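Local coordinates for nucleoporin nup120 (Schizosaccharomyces pombe, PDB 4GQ2), which serves as a structural component of the nuclear pore complex, the channel through which traffic between nucleus and cytoplasm passes, at residues 437-441 and 467-471; 475-479 and 498-503. All coordinates share one frame; numbering follows the deposited sequence.

Along the chain, helix 434-443 comes first and supplies residues 437-441; the chain then passes through helix 453-459 and turns into helix 464-478, where residues 467-471 close interaction 1 over a span of 25 intervening residues. Four residues further on, the C-terminal part of the same helix opens interaction 2, which closes on helix 492-515 after 18 residues, six of them helical. The two loops therefore follow in series and neither nest nor cross. Helix 464-478 is the shared element, joining helix 434-443 to helix 492-515. The centres of the two interactions lie about 14 Å apart, and they meet directly where Val471 CG1 touches Trp503 CZ3 at 3.7 Å.

Interaction 1. Residues 437-441 and 467-471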
loop_
_atom_site.group_PDB
_atom_site.type_symbol
_atom_site.label_atom_id
_atom_site.label_comp_id
_atom_site.label_asym_id
_atom_site.label_seq_id
_atom_site.Cartn_x
_atom_site.Cartn_y
_atom_site.Cartn_z
ATOM N N ILE A 437 9.296 6.887 12.583
ATOM C CA ILE A 437 9.547 7.672 11.368
ATOM C C ILE A 437 9.537 9.171 11.688
ATOM O O ILE A 437 10.442 9.907 11.267
ATOM C CB ILE A 437 8.565 7.324 10.219
ATOM C CG1 ILE A 437 8.728 5.853 9.792
ATOM C CG2 ILE A 437 8.769 8.244 9.023
ATOM C CD1 ILE A 437 7.738 5.374 8.744
ATOM N N GLN A 438 8.537 9.608 12.457
ATOM C CA GLN A 438 8.418 11.015 12.847
ATOM C C GLN A 438 9.618 11.497 13.651
ATOM O O GLN A 438 10.161 12.565 13.381
ATOM C CB GLN A 438 7.146 11.256 13.656
ATOM C CG GLN A 438 5.864 11.047 12.882
ATOM C CD GLN A 438 4.639 11.057 13.771
ATOM O OE1 GLN A 438 4.734 10.889 14.988
ATOM N NE2 GLN A 438 3.478 11.260 13.166
ATOM N N VAL A 439 10.026 10.710 14.640
ATOM C CA VAL A 439 11.189 11.059 15.457
ATOM C C VAL A 439 12.473 11.006 14.638
ATOM O O VAL A 439 13.302 11.907 14.740
ATOM C CB VAL A 439 11.290 10.188 16.727
ATOM C CG1 VAL A 439 12.611 10.425 17.444
ATOM C CG2 VAL A 439 10.125 10.500 17.653
ATOM N N ALA A 440 12.627 9.970 13.813
ATOM C CA ALA A 440 13.758 9.896 12.889
ATOM C C ALA A 440 13.806 11.118 11.967
ATOM O O ALA A 440 14.876 11.663 11.702
ATOM C CB ALA A 440 13.693 8.623 12.074
ATOM N N LEU A 441 12.638 11.544 11.490
ATOM C CA LEU A 441 12.529 12.722 10.636
ATOM C C LEU A 441 13.046 14.001 11.310
ATOM O O LEU A 441 13.665 14.836 10.650
ATOM C CB LEU A 441 11.084 12.909 10.155
ATOM C CG LEU A 441 10.855 13.939 9.048
ATOM C CD1 LEU A 441 11.718 13.624 7.832
ATOM C CD2 LEU A 441 9.382 13.988 8.670
ATOM N N LEU A 467 3.334 12.923 5.609
ATOM C CA LEU A 467 4.516 12.357 6.264
ATOM C C LEU A 467 5.485 11.755 5.247
ATOM O O LEU A 467 6.693 12.011 5.308
ATOM C CB LEU A 467 4.128 11.312 7.322
ATOM C CG LEU A 467 5.259 10.717 8.169
ATOM C CD1 LEU A 467 6.004 11.800 8.939
ATOM C CD2 LEU A 467 4.711 9.669 9.124
ATOM N N LYS A 468 4.939 10.961 4.323
ATOM C CA LYS A 468 5.701 10.381 3.213
ATOM C C LYS A 468 6.413 11.454 2.401
ATOM O O LYS A 468 7.604 11.339 2.130
ATOM C CB LYS A 468 4.795 9.557 2.297
ATOM C CG LYS A 468 4.646 8.109 2.720
ATOM C CD LYS A 468 4.362 7.219 1.524
ATOM C CE LYS A 468 2.904 6.815 1.468
ATOM N NZ LYS A 468 2.566 5.968 2.646
ATOM N N ASN A 469 5.671 12.492 2.023
ATOM C CA ASN A 469 6.221 13.630 1.292
ATOM C C ASN A 469 7.288 14.403 2.071
ATOM O O ASN A 469 8.248 14.903 1.486
ATOM C CB ASN A 469 5.094 14.569 0.854
ATOM C CG ASN A 469 4.098 13.886 -0.070
ATOM O OD1 ASN A 469 4.424 12.908 -0.756
ATOM N ND2 ASN A 469 2.876 14.390 -0.088
ATOM N N ALA A 470 7.112 14.484 3.389
ATOM C CA ALA A 470 8.023 15.209 4.244
ATOM C C ALA A 470 9.336 14.436 4.366
ATOM O O ALA A 470 10.413 15.034 4.346
ATOM C CB ALA A 470 7.390 15.450 5.609
ATOM N N VAL A 471 9.234 13.108 4.475
ATOM C CA VAL A 471 10.411 12.239 4.519
ATOM C C VAL A 471 11.193 12.366 3.224
ATOM O O VAL A 471 12.383 12.657 3.258
ATOM C CB VAL A 471 10.049 10.756 4.796
ATOM C CG1 VAL A 471 11.228 9.844 4.495
ATOM C CG2 VAL A 471 9.645 10.565 6.246
#
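Leu441 and Leu467, the two residues with most surface buried here, mesh between two helices of a helical bundle, an insertion of the beta-propeller domain between strands 390-395 and 520-525 of one sheet. The segments of helices 434-443 and 464-478 run in roughly the same direction, 31° apart, with their axes 10.9 Å from each other at closest approach. That spacing is bridged by branched aliphatic side chains, and no hydrogen bond crosses the contact. Leu441 reaches over with both methyls. With CG anti to the backbone N (chi1 -169°), its branch extends toward the other helix, where CD2 rests on Ala470 CB at 3.9 Å and CD1 lies against the backbone of Val471, 3.8 Å from CA. Leu467 answers from the other side: its side chain slides past that of Leu441 in the opposite direction, bringing Leu467 CD1 to 4.0 Å from Leu441 CD2. The same Leu467 methyl also meets the aliphatic part of Gln438, whose CG it approaches at 4.0 Å with the two side chains at about a right angle. Gln438 thus takes part through its methylene carbon, its amide lying beyond the touching atoms. Val471, third in buried area, turns CG2 to Ile437 CG2 and to Leu441 CD1. Neighbouring helices add to the packing: Phe428 of helix 419-428 touches Ile437 and Leu467, Phe459 of helix 453-459 touches Gln438 and Leu441, and Phe506 of helix 492-515 lies against Val471. Five of the six touching residues are buried, consistent with an apolar interior seam of the bundle. Its tightest methyl pair is Ile437 CG2 against Val471 CG2, 3.7 Å apart, where the two side chains cross nearly perpendicularly.

Interaction 2. Residues 475-479 and 498-503; sequences IVSTI and LLYNEW
Ile475 lies over one face of the Trp503 indole with two methyls. Ile475 CG2 makes a CH-pi contact, 3.7 Å from the centroid of the five-membered ring and 15° off its normal, while Ile475 CD1 lies over the CE3-CZ3 rim of the six-membered ring, 3.5 Å from Trp503 CE3. Leu499 CD1 packs against Ile475 CG2 at 3.9 Å. Ile479 CD1 presses on Glu502 CB at 3.6 Å, and its CG2 meets Leu498 CB. Glu502 CG, anti to the backbone N (chi1 -169°), comes against Ile475 CG1 while CB and CG lie under Ile479 CD1; the carboxylate forms a salt bridge with Arg505. Within residues 475-479, Thr478 N and OG1 both bond to Ile475 O from one face of the carbonyl plane, OG1 at 2.9 Å. Farther out, Trp503 NE1 is hydrogen-bonded to Ser420 and the indole meets Trp423 with ring planes nearly parallel, probably holding this orientation. Without the indole, as with an alanine here, Ile475 would probably lose the face it rests on and Ser420 OG its bond to NE1. The contact is thus apolar, held by dispersion and CH-pi contacts, with polar groups bonded within 475-479 or outside both segments.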
loop_
_atom_site.group_PDB
_atom_site.type_symbol
_atom_site.label_atom_id
_atom_site.label_comp_id
_atom_site.label_asym_id
_atom_site.label_seq_id
_atom_site.Cartn_x
_atom_site.Cartn_y
_atom_site.Cartn_z
ATOM N N ILE A 475 15.005 14.303 2.689
ATOM C CA ILE A 475 16.155 13.562 2.163
ATOM C C ILE A 475 16.653 14.137 0.834
ATOM O O ILE A 475 17.858 14.325 0.650
ATOM C CB ILE A 475 15.854 12.059 2.038
ATOM C CG1 ILE A 475 16.113 11.388 3.380
ATOM C CG2 ILE A 475 16.735 11.400 0.980
ATOM C CD1 ILE A 475 15.217 10.205 3.641
ATOM N N VAL A 476 15.722 14.433 -0.075
ATOM C CA VAL A 476 16.061 15.005 -1.385
ATOM C C VAL A 476 16.724 16.382 -1.237
ATOM O O VAL A 476 17.594 16.739 -2.021
ATOM C CB VAL A 476 14.831 15.023 -2.336
ATOM C CG1 VAL A 476 15.103 15.798 -3.621
ATOM C CG2 VAL A 476 14.441 13.598 -2.689
ATOM N N SER A 477 16.337 17.129 -0.206
ATOM C CA SER A 477 16.867 18.477 0.029
ATOM C C SER A 477 18.301 18.494 0.572
ATOM O O SER A 477 19.003 19.479 0.411
ATOM C CB SER A 477 15.953 19.248 0.980
ATOM O OG SER A 477 16.048 18.716 2.286
ATOM N N THR A 478 18.726 17.410 1.217
ATOM C CA THR A 478 20.076 17.344 1.777
ATOM C C THR A 478 21.118 16.896 0.763
ATOM O O THR A 478 22.314 17.072 0.985
ATOM C CB THR A 478 20.175 16.409 3.010
ATOM O OG1 THR A 478 19.725 15.093 2.666
ATOM C CG2 THR A 478 19.363 16.942 4.178
ATOM N N ILE A 479 20.677 16.306 -0.344
ATOM C CA ILE A 479 21.622 15.712 -1.289
ATOM C C ILE A 479 21.867 16.611 -2.491
ATOM O O ILE A 479 20.941 16.978 -3.208
ATOM C CB ILE A 479 21.199 14.286 -1.723
ATOM C CG1 ILE A 479 20.811 13.435 -0.503
ATOM C CG2 ILE A 479 22.309 13.613 -2.514
ATOM C CD1 ILE A 479 21.850 13.394 0.607
ATOM N N LEU A 498 24.992 8.895 -3.283
ATOM C CA LEU A 498 24.784 9.691 -2.069
ATOM C C LEU A 498 23.307 9.711 -1.647
ATOM O O LEU A 498 23.001 9.629 -0.460
ATOM C CB LEU A 498 25.324 11.119 -2.235
ATOM C CG LEU A 498 26.832 11.348 -2.408
ATOM C CD1 LEU A 498 27.081 12.803 -2.771
ATOM C CD2 LEU A 498 27.627 10.975 -1.163
ATOM N N LEU A 499 22.402 9.816 -2.618
ATOM C CA LEU A 499 20.964 9.735 -2.340
ATOM C C LEU A 499 20.612 8.385 -1.695
ATOM O O LEU A 499 19.878 8.338 -0.706
ATOM C CB LEU A 499 20.139 9.971 -3.616
ATOM C CG LEU A 499 18.603 10.044 -3.540
ATOM C CD1 LEU A 499 18.112 11.212 -2.696
ATOM C CD2 LEU A 499 17.991 10.121 -4.933
ATOM N N TYR A 500 21.156 7.303 -2.247
ATOM C CA TYR A 500 20.921 5.950 -1.734
ATOM C C TYR A 500 21.355 5.850 -0.276
ATOM O O TYR A 500 20.606 5.346 0.573
ATOM C CB TYR A 500 21.668 4.905 -2.583
ATOM C CG TYR A 500 21.409 3.468 -2.169
ATOM C CD1 TYR A 500 22.057 2.908 -1.066
ATOM C CD2 TYR A 500 20.503 2.677 -2.869
ATOM C CE1 TYR A 500 21.805 1.604 -0.672
ATOM C CE2 TYR A 500 20.256 1.368 -2.493
ATOM C CZ TYR A 500 20.910 0.834 -1.399
ATOM O OH TYR A 500 20.648 -0.465 -1.026
ATOM N N ASN A 501 22.561 6.340 0.010
ATOM C CA ASN A 501 23.142 6.259 1.355
ATOM C C ASN A 501 22.384 7.075 2.393
ATOM O O ASN A 501 22.266 6.665 3.552
ATOM C CB ASN A 501 24.621 6.673 1.342
ATOM C CG ASN A 501 25.501 5.703 0.565
ATOM O OD1 ASN A 501 25.104 4.575 0.253
ATOM N ND2 ASN A 501 26.710 6.140 0.256
ATOM N N GLU A 502 21.878 8.233 1.986
ATOM C CA GLU A 502 21.051 9.025 2.887
ATOM C C GLU A 502 19.757 8.277 3.234
ATOM O O GLU A 502 19.372 8.198 4.402
ATOM C CB GLU A 502 20.761 10.411 2.305
ATOM C CG GLU A 502 20.135 11.388 3.297
ATOM C CD GLU A 502 21.030 11.741 4.482
ATOM O OE1 GLU A 502 20.649 12.634 5.261
ATOM O OE2 GLU A 502 22.107 11.142 4.651
ATOM N N TRP A 503 19.098 7.717 2.225
ATOM C CA TRP A 503 17.908 6.888 2.471
ATOM C C TRP A 503 18.241 5.752 3.395
ATOM O O TRP A 503 17.533 5.516 4.371
ATOM C CB TRP A 503 17.344 6.356 1.166
ATOM C CG TRP A 503 16.443 7.316 0.426
ATOM C CD1 TRP A 503 16.712 7.997 -0.754
ATOM C CD2 TRP A 503 15.083 7.715 0.790
ATOM N NE1 TRP A 503 15.642 8.767 -1.131
ATOM C CE2 TRP A 503 14.633 8.641 -0.251
ATOM C CE3 TRP A 503 14.216 7.399 1.834
ATOM C CZ2 TRP A 503 13.374 9.225 -0.221
ATOM C CZ3 TRP A 503 12.952 7.989 1.852
ATOM C CH2 TRP A 503 12.542 8.879 0.850
#